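PDB 1PMH: beta-1,4-mannanase from Caldicellulosiruptor saccharolyticus, which probably hydrolyses beta-1,4-mannan chains, the carbohydrate-binding module described here holding a mannohexaose along one side of its beta-sandwich. Local coordinates for residues F19-V33 / D51-L65. Residues are numbered along the deposited sequence; the frame is centred on the assembly and turned at random. Where two conformers were deposited one is given.
Sequences FGEAWGDSLKCIKKV and DVEFNPNNGWDQGDL. With BMA (beta-D-mannopyranose), chain B; BMA (beta-D-mannopyranose), chain C; BMA (beta-D-mannopyranose), chain D; BMA (beta-D-mannopyranose), chain E.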
loop_
_atom_site.group_PDB
_atom_site.type_symbol
_atom_site.label_atom_id
_atom_site.label_comp_id
_atom_site.label_asym_id
_atom_site.label_seq_id
_atom_site.Cartn_x
_atom_site.Cartn_y
_atom_site.Cartn_z
ATOM N N PHE A 19 -1.807 3.872 -9.885
ATOM C CA PHE A 19 -2.530 3.816 -8.620
ATOM C C PHE A 19 -3.582 4.885 -8.544
ATOM O O PHE A 19 -3.341 6.048 -8.871
ATOM C CB PHE A 19 -1.596 3.921 -7.417
ATOM C CG PHE A 19 -0.845 2.666 -7.086
ATOM C CD1 PHE A 19 0.339 2.305 -7.700
ATOM C CD2 PHE A 19 -1.303 1.862 -6.087
ATOM C CE1 PHE A 19 0.976 1.127 -7.324
ATOM C CE2 PHE A 19 -0.599 0.757 -5.693
ATOM C CZ PHE A 19 0.535 0.399 -6.317
ATOM N N GLY A 20 -4.750 4.538 -8.061
ATOM C CA GLY A 20 -5.858 5.467 -7.896
ATOM C C GLY A 20 -7.018 4.651 -7.339
ATOM O O GLY A 20 -6.836 3.639 -6.666
ATOM N N GLU A 21 -8.236 5.109 -7.626
ATOM C CA GLU A 21 -9.363 4.356 -7.092
ATOM C C GLU A 21 -9.370 2.950 -7.708
ATOM O O GLU A 21 -8.999 2.732 -8.851
ATOM C CB GLU A 21 -10.674 5.109 -7.279
ATOM C CG GLU A 21 -11.077 5.245 -8.721
ATOM C CD GLU A 21 -12.380 6.025 -8.895
ATOM O OE1 GLU A 21 -12.891 6.646 -7.943
ATOM O OE2 GLU A 21 -12.888 5.981 -10.034
ATOM N N ALA A 22 -9.800 1.992 -6.911
ATOM C CA ALA A 22 -9.941 0.601 -7.349
ATOM C C ALA A 22 -11.245 0.379 -8.090
ATOM O O ALA A 22 -11.353 -0.550 -8.881
ATOM C CB ALA A 22 -9.781 -0.377 -6.188
ATOM N N TRP A 23 -12.248 1.196 -7.777
ATOM C CA TRP A 23 -13.528 1.224 -8.457
ATOM C C TRP A 23 -14.122 2.583 -8.115
ATOM O O TRP A 23 -13.559 3.349 -7.358
ATOM C CB TRP A 23 -14.429 0.046 -8.049
ATOM C CG TRP A 23 -14.593 -0.093 -6.579
ATOM C CD1 TRP A 23 -15.444 0.599 -5.794
ATOM C CD2 TRP A 23 -13.864 -0.962 -5.713
ATOM N NE1 TRP A 23 -15.284 0.227 -4.482
ATOM C CE2 TRP A 23 -14.301 -0.722 -4.402
ATOM C CE3 TRP A 23 -12.852 -1.909 -5.908
ATOM C CZ2 TRP A 23 -13.737 -1.363 -3.294
ATOM C CZ3 TRP A 23 -12.330 -2.544 -4.830
ATOM C CH2 TRP A 23 -12.747 -2.275 -3.549
ATOM N N GLY A 24 -15.259 2.913 -8.721
ATOM C CA GLY A 24 -15.830 4.238 -8.556
ATOM C C GLY A 24 -16.077 4.546 -7.097
ATOM O O GLY A 24 -16.733 3.803 -6.369
ATOM N N ASP A 25 -15.537 5.684 -6.692
ATOM C CA ASP A 25 -15.702 6.178 -5.345
ATOM C C ASP A 25 -15.096 5.284 -4.278
ATOM O O ASP A 25 -15.464 5.396 -3.116
ATOM C CB ASP A 25 -17.174 6.456 -5.013
ATOM C CG ASP A 25 -17.301 7.454 -3.889
ATOM O OD1 ASP A 25 -16.490 8.428 -3.823
ATOM O OD2 ASP A 25 -18.173 7.263 -3.015
ATOM N N SER A 26 -14.101 4.469 -4.628
ATOM C CA SER A 26 -13.524 3.582 -3.636
ATOM C C SER A 26 -12.591 4.250 -2.655
ATOM O O SER A 26 -12.318 3.631 -1.601
ATOM C CB SER A 26 -12.776 2.399 -4.276
ATOM O OG SER A 26 -11.533 2.764 -4.789
ATOM N N LEU A 27 -12.045 5.420 -2.988
ATOM C CA LEU A 27 -10.959 5.942 -2.168
ATOM C C LEU A 27 -11.413 6.299 -0.760
ATOM O O LEU A 27 -10.705 6.054 0.199
ATOM C CB LEU A 27 -10.237 7.097 -2.862
ATOM C CG LEU A 27 -9.367 6.679 -4.044
ATOM C CD1 LEU A 27 -8.933 7.882 -4.858
ATOM C CD2 LEU A 27 -8.164 5.866 -3.643
ATOM N N LYS A 28 -12.539 7.011 -0.667
ATOM C CA LYS A 28 -13.212 7.274 0.598
ATOM C C LYS A 28 -12.303 8.025 1.565
ATOM O O LYS A 28 -12.100 9.230 1.387
ATOM C CB LYS A 28 -13.868 6.009 1.181
ATOM C CG LYS A 28 -14.849 5.276 0.259
ATOM C CD LYS A 28 -16.195 5.991 0.103
ATOM C CE LYS A 28 -17.357 5.036 -0.233
ATOM N NZ LYS A 28 -17.189 3.952 -1.281
ATOM N N CYS A 29 -11.778 7.378 2.599
ATOM C CA CYS A 29 -10.879 8.022 3.541
ATOM C C CYS A 29 -9.594 8.495 2.920
ATOM O O CYS A 29 -8.924 9.388 3.457
ATOM C CB CYS A 29 -10.547 7.080 4.679
ATOM S SG CYS A 29 -9.662 5.575 4.155
ATOM N N ILE A 30 -9.221 7.955 1.769
ATOM C CA ILE A 30 -8.083 8.449 1.027
ATOM C C ILE A 30 -8.555 9.629 0.204
ATOM O O ILE A 30 -9.329 9.460 -0.731
ATOM C CB ILE A 30 -7.481 7.339 0.139
ATOM C CG1 ILE A 30 -7.034 6.131 0.944
ATOM C CG2 ILE A 30 -6.342 7.969 -0.666
ATOM C CD1 ILE A 30 -6.865 4.876 0.117
ATOM N N LYS A 31 -8.106 10.835 0.546
ATOM C CA LYS A 31 -8.565 12.080 -0.073
ATOM C C LYS A 31 -7.775 12.514 -1.304
ATOM O O LYS A 31 -8.269 13.318 -2.074
ATOM C CB LYS A 31 -8.520 13.213 0.952
ATOM C CG LYS A 31 -9.341 12.920 2.169
ATOM C CD LYS A 31 -10.757 12.467 1.871
ATOM C CE LYS A 31 -11.558 12.254 3.091
ATOM N NZ LYS A 31 -12.894 11.741 2.731
ATOM N N LYS A 32 -6.552 12.045 -1.443
ATOM C CA LYS A 32 -5.698 12.410 -2.567
ATOM C C LYS A 32 -4.617 11.386 -2.703
ATOM O O LYS A 32 -4.113 10.865 -1.713
ATOM C CB LYS A 32 -5.073 13.797 -2.383
ATOM C CG LYS A 32 -4.345 14.351 -3.603
ATOM C CD LYS A 32 -3.771 15.712 -3.329
ATOM C CE LYS A 32 -2.837 16.067 -4.451
ATOM N NZ LYS A 32 -3.594 16.219 -5.723
ATOM N N VAL A 33 -4.315 11.068 -3.951
ATOM C CA VAL A 33 -3.263 10.157 -4.341
ATOM C C VAL A 33 -2.320 10.964 -5.230
ATOM O O VAL A 33 -2.749 11.602 -6.200
ATOM C CB VAL A 33 -3.796 8.978 -5.105
ATOM C CG1 VAL A 33 -2.684 8.040 -5.522
ATOM C CG2 VAL A 33 -4.807 8.187 -4.317
ATOM N N ASP A 51 -3.029 11.021 1.003
ATOM C CA ASP A 51 -3.536 11.920 2.068
ATOM C C ASP A 51 -4.806 11.344 2.596
ATOM O O ASP A 51 -5.752 11.184 1.831
ATOM C CB ASP A 51 -3.734 13.320 1.491
ATOM C CG ASP A 51 -2.419 13.934 1.098
ATOM O OD1 ASP A 51 -1.576 14.080 2.017
ATOM O OD2 ASP A 51 -2.176 14.262 -0.070
ATOM N N VAL A 52 -4.811 10.904 3.861
ATOM C CA VAL A 52 -5.945 10.218 4.471
ATOM C C VAL A 52 -6.529 11.089 5.586
ATOM O O VAL A 52 -5.856 11.928 6.199
ATOM C CB VAL A 52 -5.604 8.800 4.975
ATOM C CG1 VAL A 52 -4.891 8.027 3.946
ATOM C CG2 VAL A 52 -4.810 8.819 6.259
ATOM N N GLU A 53 -7.799 10.814 5.847
ATOM C CA GLU A 53 -8.505 11.326 6.997
ATOM C C GLU A 53 -9.346 10.226 7.606
ATOM O O GLU A 53 -10.180 9.648 6.922
ATOM C CB GLU A 53 -9.399 12.509 6.618
ATOM C CG GLU A 53 -8.729 13.646 5.862
ATOM C CD GLU A 53 -9.664 14.799 5.577
ATOM O OE1 GLU A 53 -10.759 14.853 6.173
ATOM O OE2 GLU A 53 -9.266 15.676 4.782
ATOM N N PHE A 54 -9.107 9.935 8.873
ATOM C CA PHE A 54 -9.897 8.948 9.586
ATOM C C PHE A 54 -10.775 9.656 10.605
ATOM O O PHE A 54 -10.358 10.651 11.174
ATOM C CB PHE A 54 -9.028 7.892 10.266
ATOM C CG PHE A 54 -8.143 7.086 9.343
ATOM C CD1 PHE A 54 -8.624 6.581 8.162
ATOM C CD2 PHE A 54 -6.851 6.815 9.703
ATOM C CE1 PHE A 54 -7.809 5.758 7.378
ATOM C CE2 PHE A 54 -6.040 6.004 8.925
ATOM C CZ PHE A 54 -6.527 5.504 7.759
ATOM N N ASN A 55 -11.953 9.075 10.832
ATOM C CA ASN A 55 -12.925 9.593 11.812
ATOM C C ASN A 55 -12.914 8.717 13.067
ATOM O O ASN A 55 -13.108 7.503 12.986
ATOM C CB ASN A 55 -14.298 9.524 11.159
ATOM C CG ASN A 55 -15.369 10.256 11.966
ATOM O OD1 ASN A 55 -15.372 10.159 13.182
ATOM N ND2 ASN A 55 -16.217 11.040 11.293
ATOM N N PRO A 56 -12.663 9.326 14.225
ATOM C CA PRO A 56 -12.472 8.497 15.423
ATOM C C PRO A 56 -13.730 7.744 15.906
ATOM O O PRO A 56 -13.645 6.823 16.702
ATOM C CB PRO A 56 -11.982 9.539 16.446
ATOM C CG PRO A 56 -12.578 10.826 15.973
ATOM C CD PRO A 56 -12.460 10.773 14.475
ATOM N N ASN A 57 -14.890 8.148 15.421
ATOM C CA ASN A 57 -16.124 7.469 15.761
ATOM C C ASN A 57 -16.418 6.265 14.889
ATOM O O ASN A 57 -17.408 5.571 15.118
ATOM C CB ASN A 57 -17.275 8.455 15.640
ATOM C CG ASN A 57 -17.126 9.627 16.609
ATOM O OD1 ASN A 57 -16.857 9.398 17.796
ATOM N ND2 ASN A 57 -17.134 10.795 16.196
ATOM N N ASN A 58 -15.548 5.937 13.958
ATOM C CA ASN A 58 -15.737 4.833 13.049
ATOM C C ASN A 58 -14.695 3.756 13.307
ATOM O O ASN A 58 -13.515 4.068 13.155
ATOM C CB ASN A 58 -15.646 5.419 11.640
ATOM C CG ASN A 58 -16.037 4.411 10.548
ATOM O OD1 ASN A 58 -16.008 3.216 10.824
ATOM N ND2 ASN A 58 -16.353 4.887 9.435
ATOM N N GLY A 59 -15.136 2.530 13.661
ATOM C CA GLY A 59 -14.218 1.445 13.913
ATOM C C GLY A 59 -13.679 0.784 12.672
ATOM O O GLY A 59 -12.830 -0.087 12.802
ATOM N N TRP A 60 -14.198 1.159 11.504
ATOM C CA TRP A 60 -13.697 0.602 10.232
ATOM C C TRP A 60 -13.916 1.636 9.121
ATOM O O TRP A 60 -14.820 1.508 8.296
ATOM C CB TRP A 60 -14.368 -0.744 9.940
ATOM C CG TRP A 60 -13.624 -1.470 8.874
ATOM C CD1 TRP A 60 -13.941 -1.475 7.560
ATOM C CD2 TRP A 60 -12.423 -2.219 9.001
ATOM N NE1 TRP A 60 -13.019 -2.209 6.855
ATOM C CE2 TRP A 60 -12.065 -2.670 7.714
ATOM C CE3 TRP A 60 -11.628 -2.598 10.083
ATOM C CZ2 TRP A 60 -10.954 -3.490 7.490
ATOM C CZ3 TRP A 60 -10.549 -3.384 9.858
ATOM C CH2 TRP A 60 -10.209 -3.810 8.579
ATOM N N ASP A 61 -13.035 2.635 9.060
ATOM C CA ASP A 61 -13.186 3.759 8.152
ATOM C C ASP A 61 -12.363 3.477 6.888
ATOM O O ASP A 61 -11.184 3.842 6.799
ATOM C CB ASP A 61 -12.727 5.032 8.865
ATOM C CG ASP A 61 -13.104 6.293 8.159
ATOM O OD1 ASP A 61 -13.591 6.286 7.007
ATOM O OD2 ASP A 61 -12.926 7.393 8.747
ATOM N N GLN A 62 -12.980 2.771 5.953
ATOM C CA GLN A 62 -12.292 2.060 4.892
ATOM C C GLN A 62 -12.106 2.890 3.630
ATOM O O GLN A 62 -12.957 3.708 3.268
ATOM C CB GLN A 62 -13.129 0.808 4.545
ATOM C CG GLN A 62 -12.511 -0.175 3.569
ATOM C CD GLN A 62 -13.428 -1.325 3.261
ATOM O OE1 GLN A 62 -13.956 -1.991 4.176
ATOM N NE2 GLN A 62 -13.640 -1.612 1.994
ATOM N N GLY A 63 -11.003 2.644 2.924
ATOM C CA GLY A 63 -10.748 3.168 1.602
ATOM C C GLY A 63 -9.933 2.138 0.846
ATOM O O GLY A 63 -9.181 1.390 1.454
ATOM N N ASP A 64 -10.082 2.100 -0.465
ATOM C CA ASP A 64 -9.460 1.099 -1.308
ATOM C C ASP A 64 -8.754 1.751 -2.494
ATOM O O ASP A 64 -9.333 2.500 -3.267
ATOM C CB ASP A 64 -10.463 0.054 -1.783
ATOM C CG ASP A 64 -11.046 -0.771 -0.649
ATOM O OD1 ASP A 64 -10.441 -1.788 -0.303
ATOM O OD2 ASP A 64 -12.074 -0.399 -0.062
ATOM N N LEU A 65 -7.476 1.464 -2.586
ATOM C CA LEU A 65 -6.531 1.981 -3.568
ATOM C C LEU A 65 -6.182 0.826 -4.492
ATOM O O LEU A 65 -5.761 -0.194 -4.019
ATOM C CB LEU A 65 -5.286 2.459 -2.820
ATOM C CG LEU A 65 -4.159 2.971 -3.675
ATOM C CD1 LEU A 65 -4.413 4.404 -4.175
ATOM C CD2 LEU A 65 -2.870 2.882 -2.871
HETATM C C1 BMA B . -13.396 -6.357 10.636
HETATM C C2 BMA B . -12.744 -7.589 10.054
HETATM C C3 BMA B . -12.363 -7.287 8.612
HETATM C C4 BMA B . -13.499 -6.645 7.877
HETATM C C5 BMA B . -14.084 -5.433 8.616
HETATM C C6 BMA B . -15.277 -4.791 7.957
HETATM O O2 BMA B . -13.678 -8.653 10.058
HETATM O O3 BMA B . -11.832 -8.431 7.951
HETATM O O4 BMA B . -12.939 -6.203 6.664
HETATM O O5 BMA B . -14.474 -5.842 9.918
HETATM O O6 BMA B . -16.290 -5.741 7.709
HETATM C C1 BMA C . -13.754 -6.369 5.540
HETATM C C2 BMA C . -13.260 -5.482 4.439
HETATM C C3 BMA C . -14.136 -5.738 3.217
HETATM C C4 BMA C . -14.166 -7.245 2.907
HETATM C C5 BMA C . -14.504 -8.060 4.137
HETATM C C6 BMA C . -14.361 -9.540 3.824
HETATM O O2 BMA C . -11.919 -5.800 4.141
HETATM O O3 BMA C . -13.668 -4.918 2.139
HETATM O O4 BMA C . -15.235 -7.517 2.043
HETATM O O5 BMA C . -13.639 -7.744 5.195
HETATM O O6 BMA C . -14.873 -10.250 4.896
HETATM C C1 BMA D . -14.916 -7.584 0.694
HETATM C C2 BMA D . -16.035 -8.381 0.028
HETATM C C3 BMA D . -15.676 -8.382 -1.434
HETATM C C4 BMA D . -15.492 -6.979 -1.972
HETATM C C5 BMA D . -14.496 -6.164 -1.141
HETATM C C6 BMA D . -14.286 -4.708 -1.539
HETATM O O2 BMA D . -17.285 -7.783 0.245
HETATM O O3 BMA D . -16.682 -9.096 -2.130
HETATM O O4 BMA D . -14.931 -7.083 -3.248
HETATM O O5 BMA D . -14.924 -6.258 0.209
HETATM O O6 BMA D . -15.501 -4.010 -1.539
HETATM C C1 BMA E . -15.405 -6.104 -4.190
HETATM C C2 BMA E . -14.444 -5.980 -5.353
HETATM C C3 BMA E . -14.978 -4.950 -6.361
HETATM C C4 BMA E . -16.367 -5.438 -6.808
HETATM C C5 BMA E . -17.317 -5.678 -5.633
HETATM C C6 BMA E . -18.696 -6.261 -5.941
HETATM O O2 BMA E . -14.157 -7.260 -5.871
HETATM O O3 BMA E . -14.133 -4.985 -7.498
HETATM O O4 BMA E . -17.029 -4.484 -7.594
HETATM O O5 BMA E . -16.678 -6.541 -4.735
HETATM O O6 BMA E . -19.478 -6.168 -4.766
HETATM O O HOH W 1 -13.785 1.561 -0.544
#
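At the sugar-binding side of this CBM27 jellyroll beta-sandwich, the loop 22-29 packs on strand 61-65 in the glycan-binding sheet, with Trp23 against Asp64; strand 30-33 pairs with strand 51-53 in the opposing sheet. CH2 of Trp23 lies 3.7 Å from CG of Asp64, ring and carboxylate planes 35° apart. With CG set between its backbone N and carbonyl carbon (chi1 52°), the indole has CB of Ser26 on one face and C3 of the chain E mannose on the other. Ser26 clasps the strand twice: its OG donates to O of Asp64 at 2.7 Å, and its O accepts from N of Asp64. OG also accepts from N of Ala22, which fixes the hydroxyl's rotation. Asp64 OD2 takes a water shared with Ser26 O and, on its syn lone pair, NE2 of Gln62 at 2.9 Å; OD1 is held by Gln161. The Gln62 amide, so fixed, receives NE1 of Trp60 on OE1 (2.8 Å), in the indole plane, and makes a weak bond to O3 of the chain C mannose. Trp60 stacks a face on the chain B mannose, whose C5 sits 3.5 Å above the ring centre. A leucine in place of Trp60 would probably cost that sugar its flat platform and leave Gln62 OE1 without its indole donor. Between the sheets, Leu65 meets Phe19, Ile30 and Val33, its CD2 3.7 Å from CD2 of Phe19, while SG of Cys29 meets the Phe54 ring at its edge. Lys31 and Lys32 both face Asp51 in a classic beta bulge. Hydrogen bonds thus link Trp60 through Gln62 to Asp64, on which Trp23 rests by packing; this probably helps hold both indoles oriented for the mannan chain.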